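Local coordinates for ABC transporter, substrate binding protein (Agrobacterium tumefaciens, PDB 3C9H) that probably captures a solute in the periplasm and delivers it to an ABC transporter, and binds a magnesium ion, at residues S94-G106 with V328-R341. Sequence-based numbering, arbitrary orientation.
Sequences SAMDLQVKLSNDG and VSPGLMVYLDQVKR
Helix 96-104 lies against the connection 328-337 and the first turn of helix 338-353, its backbone coming nearest where the CA atoms of Asp-97 and Tyr-335 are 5.8 Å apart. Tyr-335 lays its ring flat on the helix: Asp-97 CA makes a CH-pi contact over the face, 3.8 Å from the ring centroid, while Val-100 CG2 packs against CE1 and Met-96 CB lies by the hydroxyl. One turn further toward the C-terminal end of the helix, Leu-332 spreads its two methyls, CD1 against the backbone and CB of Lys-101, CD2 against Asn-104. Val-100 faces the connection with both branches. With CG1 anti to its backbone N (chi1 170°), that methyl meets the Gly-331 to Leu-332 peptide, leaving CG2 to touch Val-328 CG1 at 3.8 Å. In this periplasmic-binding-protein fold, the contact fastens the segment leading into the C-terminal helix onto the helix that follows strand 90-93; just before helix 96-104, Ser-94 OG hydrogen-bonds a citrate that probably came from the crystallisation liquor. Asp-97, whose CA lies over the tyrosine ring, also carries the polar contact. The extended Arg-341 sends NH1 to Asp-97 OD2, a 2.9 Å salt bridge on the syn side of the carboxylate, 34° out of its plane. A water joins Asp-97 OD1 (2.7 Å) to Arg-341 NH2 (2.8 Å), so carboxylate and guanidinium are tied twice. Leu-98 CD2 sits over one guanidinium face, and Phe-185 adds a cation-pi contact to Arg-341.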
ATOM      1  N   SER A  94      -4.073  -1.027  -1.515  1.00 18.27           N
ATOM      2  CA  SER A  94      -2.772  -1.626  -1.432  1.00 18.56           C
ATOM      3  C   SER A  94      -2.858  -3.085  -0.960  1.00 18.66           C
ATOM      4  O   SER A  94      -1.848  -3.796  -0.990  1.00 20.20           O
ATOM      5  CB  SER A  94      -1.869  -0.820  -0.517  1.00 17.86           C
ATOM      6  OG  SER A  94      -2.497  -0.587   0.722  1.00 18.23           O
ATOM      7  N   ALA A  95      -4.044  -3.522  -0.528  1.00 19.14           N
ATOM      8  CA  ALA A  95      -4.238  -4.924  -0.158  1.00 18.50           C
ATOM      9  C   ALA A  95      -4.552  -5.751  -1.434  1.00 18.64           C
ATOM     10  O   ALA A  95      -5.699  -6.058  -1.756  1.00 18.63           O
ATOM     11  CB  ALA A  95      -5.269  -5.101   0.948  1.00 18.40           C
ATOM     12  N   MET A  96      -3.485  -6.118  -2.142  1.00 18.83           N
ATOM     13  CA  MET A  96      -3.570  -6.628  -3.505  1.00 18.54           C
ATOM     14  C   MET A  96      -4.428  -7.884  -3.522  1.00 19.64           C
ATOM     15  O   MET A  96      -5.255  -8.086  -4.403  1.00 21.46           O
ATOM     16  CB  MET A  96      -2.186  -6.973  -4.050  1.00 18.37           C
ATOM     17  CG  MET A  96      -1.139  -5.831  -4.125  1.00 20.17           C
ATOM     18  SD  MET A  96       0.476  -6.312  -4.784  1.00 13.67           S
ATOM     19  CE  MET A  96       0.036  -6.666  -6.478  1.00 22.58           C
ATOM     20  N   ASP A  97      -4.191  -8.724  -2.540  1.00 19.67           N
ATOM     21  CA  ASP A  97      -4.911  -9.968  -2.383  1.00 20.96           C
ATOM     22  C   ASP A  97      -6.423  -9.795  -2.203  1.00 20.62           C
ATOM     23  O   ASP A  97      -7.215 -10.508  -2.834  1.00 20.33           O
ATOM     24  CB  ASP A  97      -4.273 -10.809  -1.273  1.00 22.05           C
ATOM     25  CG  ASP A  97      -4.263 -10.126   0.099  1.00 25.76           C
ATOM     26  OD1 ASP A  97      -4.185  -8.881   0.194  1.00 25.86           O
ATOM     27  OD2 ASP A  97      -4.256 -10.877   1.098  1.00 31.58           O
ATOM     28  N   LEU A  98      -6.833  -8.806  -1.418  1.00 20.46           N
ATOM     29  CA  LEU A  98      -8.249  -8.554  -1.187  1.00 20.51           C
ATOM     30  C   LEU A  98      -8.906  -8.006  -2.443  1.00 20.50           C
ATOM     31  O   LEU A  98     -10.078  -8.268  -2.689  1.00 19.37           O
ATOM     32  CB  LEU A  98      -8.453  -7.566  -0.015  1.00 20.68           C
ATOM     33  CG  LEU A  98      -7.949  -8.089   1.344  1.00 21.31           C
ATOM     34  CD1 LEU A  98      -8.216  -7.110   2.463  1.00 22.39           C
ATOM     35  CD2 LEU A  98      -8.525  -9.511   1.658  1.00 20.72           C
ATOM     36  N   GLN A  99      -8.152  -7.230  -3.227  1.00 20.44           N
ATOM     37  CA  GLN A  99      -8.672  -6.695  -4.476  1.00 20.02           C
ATOM     38  C   GLN A  99      -8.853  -7.778  -5.527  1.00 20.43           C
ATOM     39  O   GLN A  99      -9.843  -7.803  -6.235  1.00 19.60           O
ATOM     40  CB  GLN A  99      -7.781  -5.574  -4.993  1.00 20.39           C
ATOM     41  CG  GLN A  99      -7.870  -4.310  -4.130  1.00 19.75           C
ATOM     42  CD  GLN A  99      -9.149  -3.517  -4.380  1.00 20.10           C
ATOM     43  OE1 GLN A  99     -10.204  -3.832  -3.817  1.00 19.47           O
ATOM     44  NE2 GLN A  99      -9.056  -2.466  -5.214  1.00 18.85           N
ATOM     45  N   VAL A 100      -7.889  -8.672  -5.625  1.00 20.78           N
ATOM     46  CA  VAL A 100      -8.001  -9.807  -6.548  1.00 21.92           C
ATOM     47  C   VAL A 100      -9.125 -10.742  -6.083  1.00 22.05           C
ATOM     48  O   VAL A 100      -9.906 -11.209  -6.900  1.00 22.01           O
ATOM     49  CB  VAL A 100      -6.653 -10.537  -6.723  1.00 21.97           C
ATOM     50  CG1 VAL A 100      -6.830 -11.898  -7.521  1.00 22.36           C
ATOM     51  CG2 VAL A 100      -5.670  -9.615  -7.449  1.00 21.56           C
ATOM     52  N   LYS A 101      -9.241 -10.989  -4.780  1.00 22.45           N
ATOM     53  CA  LYS A 101     -10.419 -11.722  -4.272  1.00 23.59           C
ATOM     54  C   LYS A 101     -11.778 -11.111  -4.653  1.00 23.43           C
ATOM     55  O   LYS A 101     -12.656 -11.833  -5.108  1.00 23.85           O
ATOM     56  CB  LYS A 101     -10.337 -11.956  -2.765  1.00 23.80           C
ATOM     57  CG  LYS A 101     -11.495 -12.802  -2.225  1.00 24.72           C
ATOM     58  CD  LYS A 101     -11.191 -13.298  -0.847  1.00 25.89           C
ATOM     59  CE  LYS A 101     -12.276 -14.282  -0.321  1.00 27.35           C
ATOM     60  NZ  LYS A 101     -12.599 -15.450  -1.261  1.00 30.75           N
ATOM     61  N   LEU A 102     -11.987  -9.804  -4.448  1.00 23.25           N
ATOM     62  CA  LEU A 102     -13.220  -9.171  -4.918  1.00 23.09           C
ATOM     63  C   LEU A 102     -13.456  -9.477  -6.384  1.00 23.11           C
ATOM     64  O   LEU A 102     -14.554  -9.851  -6.770  1.00 22.74           O
ATOM     65  CB  LEU A 102     -13.215  -7.649  -4.758  1.00 22.15           C
ATOM     66  CG  LEU A 102     -13.298  -6.997  -3.382  1.00 21.37           C
ATOM     67  CD1 LEU A 102     -13.049  -5.486  -3.539  1.00 19.55           C
ATOM     68  CD2 LEU A 102     -14.622  -7.257  -2.706  1.00 18.30           C
ATOM     69  N   SER A 103     -12.415  -9.305  -7.196  1.00 23.66           N
ATOM     70  CA  SER A 103     -12.509  -9.470  -8.634  1.00 24.32           C
ATOM     71  C   SER A 103     -12.820 -10.929  -8.990  1.00 25.27           C
ATOM     72  O   SER A 103     -13.648 -11.221  -9.879  1.00 24.95           O
ATOM     73  CB  SER A 103     -11.198  -9.011  -9.281  1.00 24.36           C
ATOM     74  OG  SER A 103     -10.939  -7.640  -8.997  1.00 25.51           O
ATOM     75  N   ASN A 104     -12.173 -11.847  -8.287  1.00 26.45           N
ATOM     76  CA  ASN A 104     -12.443 -13.278  -8.469  1.00 27.11           C
ATOM     77  C   ASN A 104     -13.882 -13.701  -8.064  1.00 27.70           C
ATOM     78  O   ASN A 104     -14.457 -14.616  -8.654  1.00 28.60           O
ATOM     79  CB  ASN A 104     -11.403 -14.072  -7.679  1.00 27.64           C
ATOM     80  CG  ASN A 104     -11.380 -15.530  -8.045  1.00 30.19           C
ATOM     81  OD1 ASN A 104     -11.784 -16.381  -7.239  1.00 38.99           O
ATOM     82  ND2 ASN A 104     -10.928 -15.842  -9.255  1.00 32.13           N
ATOM     83  N   ASP A 105     -14.462 -13.059  -7.053  1.00 27.54           N
ATOM     84  CA  ASP A 105     -15.744 -13.488  -6.496  1.00 27.29           C
ATOM     85  C   ASP A 105     -16.926 -12.753  -7.099  1.00 26.78           C
ATOM     86  O   ASP A 105     -18.060 -12.928  -6.647  1.00 26.91           O
ATOM     87  CB  ASP A 105     -15.770 -13.324  -4.974  1.00 28.44           C
ATOM     88  CG  ASP A 105     -14.842 -14.275  -4.261  1.00 30.24           C
ATOM     89  OD1 ASP A 105     -14.427 -15.268  -4.876  1.00 37.07           O
ATOM     90  OD2 ASP A 105     -14.533 -14.051  -3.067  1.00 32.97           O
ATOM     91  N   GLY A 106     -16.681 -11.933  -8.118  1.00 25.26           N
ATOM     92  CA  GLY A 106     -17.772 -11.276  -8.820  1.00 24.93           C
ATOM     93  C   GLY A 106     -18.141  -9.882  -8.340  1.00 23.99           C
ATOM     94  O   GLY A 106     -19.122  -9.324  -8.820  1.00 23.79           O
ATOM     95  N   VAL A 328      -0.251  -9.711 -10.568  1.00 45.59           N
ATOM     96  CA  VAL A 328      -1.731  -9.721 -10.469  1.00 46.30           C
ATOM     97  C   VAL A 328      -2.386 -10.729 -11.440  1.00 47.35           C
ATOM     98  O   VAL A 328      -3.418 -11.342 -11.133  1.00 47.09           O
ATOM     99  CB  VAL A 328      -2.308  -8.325 -10.809  1.00 45.91           C
ATOM    100  CG1 VAL A 328      -3.772  -8.238 -10.442  1.00 45.25           C
ATOM    101  CG2 VAL A 328      -1.518  -7.218 -10.113  1.00 46.67           C
ATOM    102  N   SER A 329      -1.771 -10.872 -12.617  1.00 48.61           N
ATOM    103  CA  SER A 329      -2.337 -11.604 -13.756  1.00 49.39           C
ATOM    104  C   SER A 329      -2.645 -13.098 -13.531  1.00 50.57           C
ATOM    105  O   SER A 329      -3.543 -13.638 -14.199  1.00 51.00           O
ATOM    106  CB  SER A 329      -1.418 -11.441 -14.974  1.00 49.36           C
ATOM    107  OG  SER A 329      -0.080 -11.831 -14.671  1.00 48.43           O
ATOM    108  N   PRO A 330      -1.906 -13.781 -12.624  1.00 51.61           N
ATOM    109  CA  PRO A 330      -2.292 -15.175 -12.342  1.00 52.15           C
ATOM    110  C   PRO A 330      -3.565 -15.259 -11.498  1.00 52.82           C
ATOM    111  O   PRO A 330      -4.224 -16.295 -11.479  1.00 52.95           O
ATOM    112  CB  PRO A 330      -1.084 -15.745 -11.561  1.00 52.55           C
ATOM    113  CG  PRO A 330      -0.001 -14.695 -11.640  1.00 52.35           C
ATOM    114  CD  PRO A 330      -0.723 -13.389 -11.837  1.00 52.06           C
ATOM    115  N   GLY A 331      -3.898 -14.180 -10.797  1.00 53.12           N
ATOM    116  CA  GLY A 331      -5.139 -14.136 -10.047  1.00 53.22           C
ATOM    117  C   GLY A 331      -4.950 -14.673  -8.647  1.00 53.61           C
ATOM    118  O   GLY A 331      -3.865 -14.571  -8.053  1.00 53.29           O
ATOM    119  N   LEU A 332      -6.019 -15.257  -8.123  1.00 53.93           N
ATOM    120  CA  LEU A 332      -6.148 -15.453  -6.677  1.00 54.04           C
ATOM    121  C   LEU A 332      -5.154 -16.499  -6.141  1.00 54.23           C
ATOM    122  O   LEU A 332      -4.747 -16.444  -4.972  1.00 54.28           O
ATOM    123  CB  LEU A 332      -7.614 -15.790  -6.332  1.00 54.31           C
ATOM    124  CG  LEU A 332      -8.183 -15.397  -4.961  1.00 53.93           C
ATOM    125  CD1 LEU A 332      -7.619 -14.066  -4.429  1.00 53.67           C
ATOM    126  CD2 LEU A 332      -9.702 -15.385  -5.056  1.00 53.23           C
ATOM    127  N   MET A 333      -4.757 -17.428  -7.014  1.00 54.22           N
ATOM    128  CA  MET A 333      -3.755 -18.469  -6.700  1.00 54.13           C
ATOM    129  C   MET A 333      -2.413 -17.959  -6.151  1.00 53.21           C
ATOM    130  O   MET A 333      -1.742 -18.680  -5.412  1.00 53.80           O
ATOM    131  CB  MET A 333      -3.469 -19.316  -7.944  1.00 54.62           C
ATOM    132  CG  MET A 333      -2.904 -18.521  -9.129  1.00 55.43           C
ATOM    133  SD  MET A 333      -2.542 -19.604 -10.523  1.00 57.66           S
ATOM    134  CE  MET A 333      -2.850 -18.523 -11.934  1.00 56.72           C
ATOM    135  N   VAL A 334      -2.006 -16.747  -6.528  1.00 51.89           N
ATOM    136  CA  VAL A 334      -0.775 -16.145  -5.974  1.00 50.61           C
ATOM    137  C   VAL A 334      -0.895 -15.868  -4.459  1.00 49.40           C
ATOM    138  O   VAL A 334       0.114 -15.841  -3.721  1.00 49.28           O
ATOM    139  CB  VAL A 334      -0.408 -14.817  -6.716  1.00 50.89           C
ATOM    140  CG1 VAL A 334       0.907 -14.224  -6.173  1.00 50.66           C
ATOM    141  CG2 VAL A 334      -0.305 -15.058  -8.216  1.00 51.08           C
ATOM    142  N   TYR A 335      -2.136 -15.676  -4.007  1.00 47.75           N
ATOM    143  CA  TYR A 335      -2.437 -15.234  -2.646  1.00 46.12           C
ATOM    144  C   TYR A 335      -3.006 -16.329  -1.746  1.00 44.92           C
ATOM    145  O   TYR A 335      -3.657 -17.261  -2.218  1.00 43.94           O
ATOM    146  CB  TYR A 335      -3.443 -14.112  -2.725  1.00 45.34           C
ATOM    147  CG  TYR A 335      -3.036 -13.032  -3.685  1.00 44.84           C
ATOM    148  CD1 TYR A 335      -3.618 -12.934  -4.950  1.00 44.88           C
ATOM    149  CD2 TYR A 335      -2.050 -12.109  -3.341  1.00 45.12           C
ATOM    150  CE1 TYR A 335      -3.246 -11.932  -5.833  1.00 44.09           C
ATOM    151  CE2 TYR A 335      -1.674 -11.088  -4.226  1.00 45.27           C
ATOM    152  CZ  TYR A 335      -2.275 -11.013  -5.467  1.00 44.19           C
ATOM    153  OH  TYR A 335      -1.898 -10.021  -6.322  1.00 43.81           O
ATOM    154  N   LEU A 336      -2.794 -16.149  -0.443  1.00 43.50           N
ATOM    155  CA  LEU A 336      -3.233 -17.091   0.593  1.00 42.58           C
ATOM    156  C   LEU A 336      -4.752 -17.124   0.734  1.00 41.49           C
ATOM    157  O   LEU A 336      -5.391 -16.092   0.863  1.00 40.23           O
ATOM    158  CB  LEU A 336      -2.633 -16.711   1.955  1.00 42.44           C
ATOM    159  CG  LEU A 336      -1.166 -17.067   2.214  1.00 42.13           C
ATOM    160  CD1 LEU A 336      -0.265 -16.435   1.160  1.00 44.79           C
ATOM    161  CD2 LEU A 336      -0.745 -16.617   3.608  1.00 42.53           C
ATOM    162  N   ASP A 337      -5.315 -18.329   0.749  1.00 40.17           N
ATOM    163  CA  ASP A 337      -6.733 -18.493   0.968  1.00 39.64           C
ATOM    164  C   ASP A 337      -7.136 -18.085   2.395  1.00 38.76           C
ATOM    165  O   ASP A 337      -6.287 -17.941   3.274  1.00 36.78           O
ATOM    166  CB  ASP A 337      -7.158 -19.935   0.640  1.00 39.39           C
ATOM    167  CG  ASP A 337      -6.651 -20.960   1.636  1.00 38.79           C
ATOM    168  OD1 ASP A 337      -6.653 -20.700   2.853  1.00 38.16           O
ATOM    169  OD2 ASP A 337      -6.316 -22.083   1.201  1.00 39.93           O
ATOM    170  N   GLN A 338      -8.442 -17.940   2.613  1.00 38.40           N
ATOM    171  CA  GLN A 338      -8.988 -17.408   3.874  1.00 38.35           C
ATOM    172  C   GLN A 338      -8.501 -18.163   5.115  1.00 36.92           C
ATOM    173  O   GLN A 338      -8.177 -17.540   6.143  1.00 35.77           O
ATOM    174  CB  GLN A 338     -10.532 -17.400   3.837  1.00 39.14           C
ATOM    175  CG  GLN A 338     -11.106 -16.475   2.759  1.00 41.46           C
ATOM    176  CD  GLN A 338     -12.553 -16.780   2.429  1.00 41.29           C
ATOM    177  OE1 GLN A 338     -13.400 -16.861   3.325  1.00 47.06           O
ATOM    178  NE2 GLN A 338     -12.853 -16.933   1.140  1.00 44.60           N
ATOM    179  N   VAL A 339      -8.452 -19.492   5.029  1.00 35.37           N
ATOM    180  CA  VAL A 339      -8.082 -20.298   6.178  1.00 34.95           C
ATOM    181  C   VAL A 339      -6.585 -20.209   6.443  1.00 34.14           C
ATOM    182  O   VAL A 339      -6.173 -20.110   7.586  1.00 33.14           O
ATOM    183  CB  VAL A 339      -8.498 -21.771   6.015  1.00 34.69           C
ATOM    184  CG1 VAL A 339      -8.035 -22.601   7.207  1.00 34.85           C
ATOM    185  CG2 VAL A 339     -10.002 -21.886   5.851  1.00 33.82           C
ATOM    186  N   LYS A 340      -5.774 -20.251   5.390  1.00 34.30           N
ATOM    187  CA  LYS A 340      -4.324 -20.034   5.528  1.00 34.44           C
ATOM    188  C   LYS A 340      -4.020 -18.626   6.007  1.00 33.23           C
ATOM    189  O   LYS A 340      -3.095 -18.434   6.764  1.00 32.02           O
ATOM    190  CB  LYS A 340      -3.599 -20.270   4.219  1.00 34.60           C
ATOM    191  CG  LYS A 340      -3.546 -21.701   3.832  1.00 36.45           C
ATOM    192  CD  LYS A 340      -2.809 -21.865   2.544  1.00 37.13           C
ATOM    193  CE  LYS A 340      -2.128 -23.232   2.464  1.00 39.99           C
ATOM    194  NZ  LYS A 340      -1.243 -23.262   1.256  1.00 41.03           N
ATOM    195  N   ARG A 341      -4.806 -17.656   5.552  1.00 33.09           N
ATOM    196  CA  ARG A 341      -4.724 -16.299   6.039  1.00 33.64           C
ATOM    197  C   ARG A 341      -4.874 -16.269   7.549  1.00 34.07           C
ATOM    198  O   ARG A 341      -4.046 -15.676   8.254  1.00 32.94           O
ATOM    199  CB  ARG A 341      -5.791 -15.415   5.370  1.00 33.55           C
ATOM    200  CG  ARG A 341      -5.627 -13.919   5.634  1.00 33.63           C
ATOM    201  CD  ARG A 341      -6.932 -13.124   5.484  1.00 34.49           C
ATOM    202  NE  ARG A 341      -6.673 -11.685   5.610  1.00 34.90           N
ATOM    203  CZ  ARG A 341      -6.129 -10.942   4.650  1.00 33.75           C
ATOM    204  NH1 ARG A 341      -5.816 -11.495   3.478  1.00 31.93           N
ATOM    205  NH2 ARG A 341      -5.894  -9.643   4.867  1.00 33.95           N
TER
HETATM  206  O   HOH W   1      -4.441  -8.394   2.792  1.00 23.43           O
HETATM  207  O   HOH W   2      -3.265 -13.084   0.852  1.00 62.60           O